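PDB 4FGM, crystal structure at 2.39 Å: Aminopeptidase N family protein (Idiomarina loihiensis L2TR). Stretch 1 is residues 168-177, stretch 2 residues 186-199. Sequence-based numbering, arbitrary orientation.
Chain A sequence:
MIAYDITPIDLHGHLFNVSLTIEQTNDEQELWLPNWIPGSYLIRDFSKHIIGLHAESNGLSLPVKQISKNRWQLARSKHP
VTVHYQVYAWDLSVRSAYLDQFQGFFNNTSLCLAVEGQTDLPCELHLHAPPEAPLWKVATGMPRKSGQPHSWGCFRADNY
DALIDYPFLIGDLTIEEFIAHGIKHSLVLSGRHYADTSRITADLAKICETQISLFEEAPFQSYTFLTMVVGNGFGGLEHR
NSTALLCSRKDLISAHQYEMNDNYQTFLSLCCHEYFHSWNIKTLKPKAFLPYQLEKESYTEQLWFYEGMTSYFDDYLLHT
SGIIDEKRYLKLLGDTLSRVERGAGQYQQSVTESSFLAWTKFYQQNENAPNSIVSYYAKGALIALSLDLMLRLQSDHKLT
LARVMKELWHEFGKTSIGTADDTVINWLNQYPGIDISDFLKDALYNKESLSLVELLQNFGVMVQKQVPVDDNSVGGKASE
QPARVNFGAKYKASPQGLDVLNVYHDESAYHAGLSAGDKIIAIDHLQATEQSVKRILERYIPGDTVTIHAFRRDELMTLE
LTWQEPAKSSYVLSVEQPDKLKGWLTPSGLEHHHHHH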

# COMPACT_ATOMS: atom_id res chain seq x y z
N PHE A 168 16.33 -0.31 -5.37
CA PHE A 168 17.17 -1.21 -6.15
C PHE A 168 16.85 -2.67 -5.82
O PHE A 168 16.60 -3.01 -4.66
CB PHE A 168 18.67 -0.98 -5.86
CG PHE A 168 19.29 0.16 -6.61
CD1 PHE A 168 18.98 1.48 -6.30
CD2 PHE A 168 20.21 -0.08 -7.63
CE1 PHE A 168 19.58 2.55 -6.97
CE2 PHE A 168 20.82 0.98 -8.32
CZ PHE A 168 20.50 2.30 -7.99
N LEU A 169 16.87 -3.52 -6.84
CA LEU A 169 16.61 -4.94 -6.68
C LEU A 169 17.73 -5.69 -7.42
O LEU A 169 17.99 -5.43 -8.60
CB LEU A 169 15.25 -5.32 -7.29
CG LEU A 169 14.86 -6.80 -7.25
CD1 LEU A 169 14.94 -7.31 -5.82
CD2 LEU A 169 13.44 -6.98 -7.80
N ILE A 170 18.41 -6.58 -6.71
CA ILE A 170 19.49 -7.34 -7.32
C ILE A 170 19.33 -8.84 -7.07
O ILE A 170 18.72 -9.25 -6.10
CB ILE A 170 20.87 -6.87 -6.77
CG1 ILE A 170 20.91 -6.99 -5.25
CG2 ILE A 170 21.11 -5.43 -7.17
CD1 ILE A 170 22.23 -6.54 -4.64
N GLY A 171 19.87 -9.65 -7.98
CA GLY A 171 19.77 -11.09 -7.81
C GLY A 171 19.65 -11.80 -9.15
O GLY A 171 20.02 -11.25 -10.18
N ASP A 172 19.14 -13.02 -9.12
CA ASP A 172 18.95 -13.81 -10.34
C ASP A 172 17.60 -13.37 -10.89
O ASP A 172 16.61 -14.08 -10.80
CB ASP A 172 18.96 -15.30 -9.98
CG ASP A 172 18.75 -16.20 -11.18
OD1 ASP A 172 18.97 -15.75 -12.33
OD2 ASP A 172 18.37 -17.37 -10.98
N LEU A 173 17.58 -12.18 -11.48
CA LEU A 173 16.37 -11.55 -11.99
C LEU A 173 15.77 -12.01 -13.31
O LEU A 173 16.49 -12.28 -14.28
CB LEU A 173 16.58 -10.04 -12.07
CG LEU A 173 17.31 -9.40 -10.88
CD1 LEU A 173 17.43 -7.89 -11.08
CD2 LEU A 173 16.56 -9.75 -9.59
N THR A 174 14.45 -12.07 -13.34
CA THR A 174 13.73 -12.41 -14.56
C THR A 174 13.27 -11.03 -15.02
O THR A 174 12.64 -10.30 -14.24
CB THR A 174 12.49 -13.30 -14.28
OG1 THR A 174 12.92 -14.56 -13.74
CG2 THR A 174 11.72 -13.56 -15.57
N ILE A 175 13.59 -10.66 -16.25
CA ILE A 175 13.22 -9.34 -16.76
C ILE A 175 12.51 -9.43 -18.10
O ILE A 175 13.05 -9.96 -19.07
CB ILE A 175 14.46 -8.44 -16.93
CG1 ILE A 175 15.26 -8.39 -15.62
CG2 ILE A 175 14.04 -7.03 -17.33
CD1 ILE A 175 16.59 -7.65 -15.74
N GLU A 176 11.28 -8.91 -18.15
CA GLU A 176 10.48 -8.93 -19.36
C GLU A 176 10.06 -7.49 -19.69
O GLU A 176 9.31 -6.86 -18.94
CB GLU A 176 9.23 -9.79 -19.15
CG GLU A 176 8.39 -10.02 -20.41
CD GLU A 176 8.97 -11.08 -21.32
OE1 GLU A 176 10.05 -10.85 -21.91
OE2 GLU A 176 8.35 -12.16 -21.44
N GLU A 177 10.54 -7.00 -20.82
CA GLU A 177 10.24 -5.65 -21.26
C GLU A 177 8.98 -5.57 -22.11
O GLU A 177 8.59 -6.55 -22.75
CB GLU A 177 11.43 -5.10 -22.04
CG GLU A 177 12.16 -3.97 -21.35
CD GLU A 177 13.66 -4.19 -21.28
OE1 GLU A 177 14.25 -4.57 -22.31
OE2 GLU A 177 14.24 -3.98 -20.20
N SER A 186 9.17 -2.34 -17.73
CA SER A 186 9.83 -3.58 -17.33
C SER A 186 9.14 -4.24 -16.15
O SER A 186 8.70 -3.58 -15.21
CB SER A 186 11.29 -3.33 -16.95
OG SER A 186 12.06 -2.91 -18.05
N LEU A 187 9.04 -5.56 -16.22
CA LEU A 187 8.49 -6.34 -15.13
C LEU A 187 9.72 -7.10 -14.67
O LEU A 187 10.32 -7.83 -15.46
CB LEU A 187 7.42 -7.31 -15.59
CG LEU A 187 7.01 -8.29 -14.47
CD1 LEU A 187 6.45 -7.51 -13.28
CD2 LEU A 187 6.00 -9.29 -14.98
N VAL A 188 10.10 -6.92 -13.41
CA VAL A 188 11.28 -7.60 -12.87
C VAL A 188 10.89 -8.48 -11.70
O VAL A 188 10.20 -8.04 -10.78
CB VAL A 188 12.34 -6.58 -12.41
CG1 VAL A 188 13.58 -7.31 -11.92
CG2 VAL A 188 12.67 -5.64 -13.54
N LEU A 189 11.35 -9.72 -11.72
CA LEU A 189 11.03 -10.67 -10.66
C LEU A 189 12.25 -11.29 -10.00
O LEU A 189 13.21 -11.66 -10.69
CB LEU A 189 10.17 -11.81 -11.22
CG LEU A 189 8.92 -11.47 -12.03
CD1 LEU A 189 8.29 -12.77 -12.54
CD2 LEU A 189 7.94 -10.69 -11.18
N SER A 190 12.20 -11.40 -8.68
CA SER A 190 13.27 -12.01 -7.90
C SER A 190 12.60 -12.97 -6.92
O SER A 190 11.69 -12.57 -6.19
CB SER A 190 14.07 -10.96 -7.12
OG SER A 190 15.04 -11.59 -6.28
N GLY A 191 13.04 -14.22 -6.91
CA GLY A 191 12.45 -15.22 -6.03
C GLY A 191 12.01 -16.41 -6.87
O GLY A 191 12.05 -16.33 -8.09
N ARG A 192 11.60 -17.50 -6.23
CA ARG A 192 11.15 -18.67 -6.98
C ARG A 192 9.74 -18.40 -7.50
O ARG A 192 8.88 -17.97 -6.73
CB ARG A 192 11.16 -19.92 -6.09
CG ARG A 192 12.54 -20.29 -5.55
CD ARG A 192 12.55 -21.68 -4.92
NE ARG A 192 13.09 -22.69 -5.84
CZ ARG A 192 14.32 -23.19 -5.75
NH1 ARG A 192 15.14 -22.79 -4.79
NH2 ARG A 192 14.73 -24.09 -6.63
N HIS A 193 9.50 -18.62 -8.78
CA HIS A 193 8.19 -18.38 -9.38
C HIS A 193 8.04 -19.13 -10.70
O HIS A 193 9.01 -19.63 -11.24
CB HIS A 193 8.02 -16.88 -9.65
CG HIS A 193 8.90 -16.40 -10.76
ND1 HIS A 193 8.56 -16.55 -12.09
CD2 HIS A 193 10.15 -15.87 -10.75
CE1 HIS A 193 9.57 -16.14 -12.84
NE2 HIS A 193 10.54 -15.72 -12.05
N TYR A 194 6.82 -19.17 -11.23
CA TYR A 194 6.55 -19.85 -12.49
C TYR A 194 5.74 -18.94 -13.40
O TYR A 194 4.91 -19.39 -14.17
CB TYR A 194 5.77 -21.14 -12.26
CG TYR A 194 6.39 -22.03 -11.21
CD1 TYR A 194 6.23 -21.77 -9.86
CD2 TYR A 194 7.17 -23.13 -11.58
CE1 TYR A 194 6.83 -22.56 -8.89
CE2 TYR A 194 7.78 -23.93 -10.63
CZ TYR A 194 7.61 -23.64 -9.28
OH TYR A 194 8.23 -24.42 -8.32
N ALA A 195 6.01 -17.64 -13.30
CA ALA A 195 5.29 -16.64 -14.07
C ALA A 195 5.38 -16.71 -15.59
O ALA A 195 6.45 -16.88 -16.17
CB ALA A 195 5.68 -15.24 -13.61
N ASP A 196 4.22 -16.56 -16.22
CA ASP A 196 4.13 -16.50 -17.66
C ASP A 196 4.30 -15.00 -17.91
O ASP A 196 3.31 -14.26 -17.97
CB ASP A 196 2.73 -16.94 -18.12
CG ASP A 196 2.56 -16.87 -19.62
OD1 ASP A 196 3.36 -16.15 -20.27
OD2 ASP A 196 1.62 -17.51 -20.15
N THR A 197 5.55 -14.54 -18.00
CA THR A 197 5.84 -13.12 -18.18
C THR A 197 5.24 -12.47 -19.43
O THR A 197 4.91 -11.29 -19.41
CB THR A 197 7.35 -12.85 -18.17
OG1 THR A 197 8.01 -13.77 -19.03
CG2 THR A 197 7.90 -12.98 -16.76
N SER A 198 5.10 -13.22 -20.51
CA SER A 198 4.53 -12.65 -21.72
C SER A 198 3.09 -12.26 -21.45
O SER A 198 2.66 -11.17 -21.78
CB SER A 198 4.57 -13.64 -22.88
OG SER A 198 5.91 -13.87 -23.29
N ARG A 199 2.35 -13.17 -20.82
CA ARG A 199 0.95 -12.91 -20.52
C ARG A 199 0.76 -11.79 -19.51
O ARG A 199 -0.06 -10.89 -19.73
CB ARG A 199 0.29 -14.21 -20.04
CG ARG A 199 -1.22 -14.16 -19.91
CD ARG A 199 -1.65 -13.70 -18.54
NE ARG A 199 -3.09 -13.88 -18.32
CZ ARG A 199 -3.71 -15.06 -18.29
NH1 ARG A 199 -3.03 -16.19 -18.46
NH2 ARG A 199 -5.02 -15.11 -18.06
O HOH W 1 17.13 -13.24 -6.84
O HOH W 2 15.54 -15.22 -8.06

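The two stretches meet as neighbouring antiparallel strands, pairing from Thr174–Leu189 to Glu177–Ser186 within these stretches, and the loop and helix start that follow the second strand fold back over one face of the pair. Together they bury about 680 Å² of surface.

At the start of stretch 1, Phe168 lies out of reach, and contact begins with Leu169. Its strand crosses the strand of Val188 at 54°, with the axes no nearer than 7.9 Å and no backbone hydrogen bonds between them; side chains make the link. The buried Leu169 points toward stretch 2 and, with chi1 t and chi2 p, brings CD2 to 4.1 Å from Val188 CG1 and CD1 to 4.0 Å from Ser190 CB. Ile170 points away. Gly171 has phi/psi of 146/-159, where a CB would be jammed against the carbonyl oxygen of Ile170; glycine alone tolerates this, and the ideal CB position also lies only 3.6 Å from Ser190 OG.

In the turn that follows, two waters bridge the two stretches. The O of water 1 accepts from Asp172 N (3.0 Å) and donates to Ser190 OG (2.7 Å); the O of water 2 donates to Asp172 O (3.2 Å) and accepts from Gly191 N (2.9 Å). The waters thus serve the backbone of Asp172 and Gly191 and the Ser190 hydroxyl where there is no direct hydrogen bond, and the exposed Asp172 side chain can remain in solvent. Leu173 starts sideways, but its end comes nearer: CD1 lies 4.0 Å from Val188 CG1 and CD2 lies 3.7 Å from Ser190 CB. Its CA also makes a CA-H...O contact of 3.4 Å with Leu189 O.

Regular pairing is established at Thr174, whose N donates to Leu189 O (3.0 Å) while its O accepts from Leu189 N (2.9 Å). Threonine, beta-branched, is at home in a strand, and its hydroxyl adds a polar link: OG1 is hydrogen-bonded to His193 NE2 at 3.1 Å, at the edge of the imidazole ring. The other ring nitrogen, His193 ND1, accepts from Ala195 N at 3.0 Å, so the histidine ties the loop both to itself and to the strand. Nearby, Thr174 CG2 packs 4.0 Å from Thr197 CG2.

Ile175 faces the other side of the sheet, opposite Val188 in a non-hydrogen-bonded pair. Its CG1 lies 4.2 Å from Val188 CG1, the same methyl that Leu169 and Leu173 approach, making the buried valine the centre of a small apolar cluster.

Glu176 returns to the face of Thr174. Its backbone pairs with Leu187, N donating to Leu187 O (3.1 Å) and O accepting from Leu187 N (3.0 Å). With chi1 t and chi2 p, the side chain reaches the helix start, where OE2 accepts from Thr197 OG1 at 2.9 Å; the length of glutamate spans the distance. Asp196 caps that helix through OD1, which accepts from Arg199 N at 3.2 Å.

Glu177, the last residue of the stretch and on the face of Ile175, pairs with Ser186 without backbone hydrogen bonds; the strands run on beyond. The small serine is buried, whereas the glutamate is exposed, and a weak hydrogen bond of 3.2 Å may join Ser186 OG to Glu177 OE2.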